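Long-range contact in GTPase activator-like protein (Chaetomium thermophilum, PDB 5HIU), which probably takes part in GTPase activation as the TSC2 protein, of which this chain is the helical N-terminal part: residues E357-I362 / L425-L430. Residues are numbered along the deposited sequence; the frame is centred on the assembly and turned at random.
Sequences EILRLI and LQLKHL
Leu359 and Gln426 meet where two helices of an all-helical, elongated alpha-solenoid run nearly parallel, their local axes 9.4 Å apart and inclined by 22°. The pair illustrates how a glutamine can serve a helix interface with both its aliphatic stem and its amide. The two side chains lie alongside with opposite headings: CD1 of Leu359 lies 3.4 Å from CB of Gln426, and the same methyl reaches on to CG of Leu427. One turn further on, Ile362 CG2 and Leu430 CD2 extend the apolar seam at a looser 4.5 Å.

Gln426 has its CG anti to the carbonyl carbon, and a bend at chi2 (-69°) brings CD over to the backbone of Arg360. OE1 thereby comes to 3.0 Å from Arg360 CA, with CB of Arg360 also beside it. OE1 also accepts a hydrogen bond from ND2 of Asn363, farther along helix 352-366, which helps fix the rotation of the buried amide.

Around this first shell, Cys392 packs against Leu359, while Val388 and Ile385 of helix 383-391 back Ile362 and Ala389 of that helix backs Leu430. The Arg360 side chain, by contrast, lies at an exposed margin. Its guanidinium is turned 68° from the Gln426 amide plane, with NH1 3.5 Å from NE2, a proximity of two donors that makes no bond. One helical turn back, Glu357 meets the guanidinium in a salt bridge, Arg360 NH2 lying 2.7 Å from OE2 in a weak, bent hydrogen bond.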
loop_
_atom_site.group_PDB
_atom_site.type_symbol
_atom_site.label_atom_id
_atom_site.label_comp_id
_atom_site.label_asym_id
_atom_site.label_seq_id
_atom_site.Cartn_x
_atom_site.Cartn_y
_atom_site.Cartn_z
ATOM N N GLU A 357 16.333 -18.299 -5.734
ATOM C CA GLU A 357 15.508 -17.910 -4.566
ATOM C C GLU A 357 15.106 -19.112 -3.717
ATOM O O GLU A 357 15.375 -19.132 -2.510
ATOM C CB GLU A 357 14.261 -17.108 -4.981
ATOM C CG GLU A 357 14.580 -15.716 -5.494
ATOM C CD GLU A 357 15.429 -14.909 -4.509
ATOM O OE1 GLU A 357 14.871 -14.368 -3.502
ATOM O OE2 GLU A 357 16.659 -14.809 -4.743
ATOM N N ILE A 358 14.485 -20.111 -4.345
ATOM C CA ILE A 358 14.222 -21.390 -3.675
ATOM C C ILE A 358 15.398 -21.749 -2.769
ATOM O O ILE A 358 15.217 -22.030 -1.591
ATOM C CB ILE A 358 14.029 -22.559 -4.662
ATOM C CG1 ILE A 358 12.795 -22.351 -5.558
ATOM C CG2 ILE A 358 13.892 -23.866 -3.889
ATOM C CD1 ILE A 358 11.460 -22.640 -4.896
ATOM N N LEU A 359 16.593 -21.725 -3.344
ATOM C CA LEU A 359 17.812 -22.002 -2.616
ATOM C C LEU A 359 18.043 -20.987 -1.511
ATOM O O LEU A 359 18.365 -21.360 -0.385
ATOM C CB LEU A 359 19.035 -22.005 -3.548
ATOM C CG LEU A 359 19.269 -23.183 -4.512
ATOM C CD1 LEU A 359 20.642 -23.080 -5.180
ATOM C CD2 LEU A 359 19.137 -24.519 -3.795
ATOM N N ARG A 360 17.907 -19.705 -1.824
ATOM C CA ARG A 360 18.236 -18.655 -0.845
ATOM C C ARG A 360 17.390 -18.811 0.412
ATOM O O ARG A 360 17.874 -18.621 1.522
ATOM C CB ARG A 360 18.135 -17.237 -1.455
ATOM C CG ARG A 360 18.073 -16.103 -0.421
ATOM C CD ARG A 360 18.863 -14.840 -0.745
ATOM N NE ARG A 360 18.542 -14.306 -2.072
ATOM C CZ ARG A 360 19.444 -14.005 -3.013
ATOM N NH1 ARG A 360 20.755 -14.134 -2.788
ATOM N NH2 ARG A 360 19.035 -13.547 -4.191
ATOM N N LEU A 361 16.138 -19.190 0.224
ATOM C CA LEU A 361 15.241 -19.505 1.332
ATOM C C LEU A 361 15.828 -20.655 2.141
ATOM O O LEU A 361 16.127 -20.508 3.329
ATOM C CB LEU A 361 13.847 -19.882 0.799
ATOM C CG LEU A 361 12.709 -19.946 1.812
ATOM C CD1 LEU A 361 11.392 -19.656 1.125
ATOM C CD2 LEU A 361 12.635 -21.273 2.560
ATOM N N ILE A 362 16.047 -21.777 1.464
ATOM C CA ILE A 362 16.591 -22.968 2.101
ATOM C C ILE A 362 17.902 -22.614 2.794
ATOM O O ILE A 362 18.138 -23.019 3.922
ATOM C CB ILE A 362 16.764 -24.136 1.104
ATOM C CG1 ILE A 362 15.395 -24.575 0.545
ATOM C CG2 ILE A 362 17.424 -25.333 1.781
ATOM C CD1 ILE A 362 15.488 -25.583 -0.589
ATOM N N LEU A 425 26.051 -19.870 -6.926
ATOM C CA LEU A 425 26.480 -19.140 -5.726
ATOM C C LEU A 425 25.805 -19.696 -4.467
ATOM O O LEU A 425 26.407 -19.728 -3.390
ATOM C CB LEU A 425 26.177 -17.627 -5.849
ATOM C CG LEU A 425 26.502 -16.849 -7.151
ATOM C CD1 LEU A 425 25.881 -15.449 -7.130
ATOM C CD2 LEU A 425 28.000 -16.772 -7.441
ATOM N N GLN A 426 24.551 -20.118 -4.606
ATOM C CA GLN A 426 23.765 -20.602 -3.470
ATOM C C GLN A 426 24.144 -22.037 -3.081
ATOM O O GLN A 426 24.189 -22.372 -1.901
ATOM C CB GLN A 426 22.261 -20.473 -3.756
ATOM C CG GLN A 426 21.759 -19.031 -3.841
ATOM C CD GLN A 426 21.792 -18.303 -2.504
ATOM O OE1 GLN A 426 21.179 -18.751 -1.533
ATOM N NE2 GLN A 426 22.501 -17.171 -2.447
ATOM N N LEU A 427 24.439 -22.873 -4.069
ATOM C CA LEU A 427 24.895 -24.234 -3.796
ATOM C C LEU A 427 26.198 -24.237 -3.019
ATOM O O LEU A 427 26.303 -24.906 -2.002
ATOM C CB LEU A 427 25.069 -25.026 -5.085
ATOM C CG LEU A 427 23.829 -25.812 -5.498
ATOM C CD1 LEU A 427 23.887 -26.155 -6.977
ATOM C CD2 LEU A 427 23.719 -27.077 -4.669
ATOM N N LYS A 428 27.185 -23.483 -3.488
ATOM C CA LYS A 428 28.435 -23.333 -2.742
ATOM C C LYS A 428 28.166 -22.853 -1.313
ATOM O O LYS A 428 28.904 -23.218 -0.393
ATOM C CB LYS A 428 29.394 -22.374 -3.447
ATOM N N HIS A 429 27.116 -22.050 -1.126
ATOM C CA HIS A 429 26.718 -21.600 0.210
ATOM C C HIS A 429 26.130 -22.721 1.060
ATOM O O HIS A 429 26.468 -22.846 2.240
ATOM C CB HIS A 429 25.727 -20.433 0.126
ATOM C CG HIS A 429 26.390 -19.100 0.010
ATOM N ND1 HIS A 429 27.297 -18.807 -0.986
ATOM C CD2 HIS A 429 26.288 -17.983 0.769
ATOM C CE1 HIS A 429 27.728 -17.568 -0.834
ATOM N NE2 HIS A 429 27.131 -17.046 0.222
ATOM N N LEU A 430 25.249 -23.516 0.456
ATOM C CA LEU A 430 24.564 -24.614 1.140
ATOM C C LEU A 430 25.502 -25.810 1.421
ATOM O O LEU A 430 25.618 -26.300 2.553
ATOM C CB LEU A 430 23.379 -25.075 0.294
ATOM C CG LEU A 430 22.435 -26.103 0.908
ATOM C CD1 LEU A 430 21.863 -25.623 2.237
ATOM C CD2 LEU A 430 21.322 -26.409 -0.088
#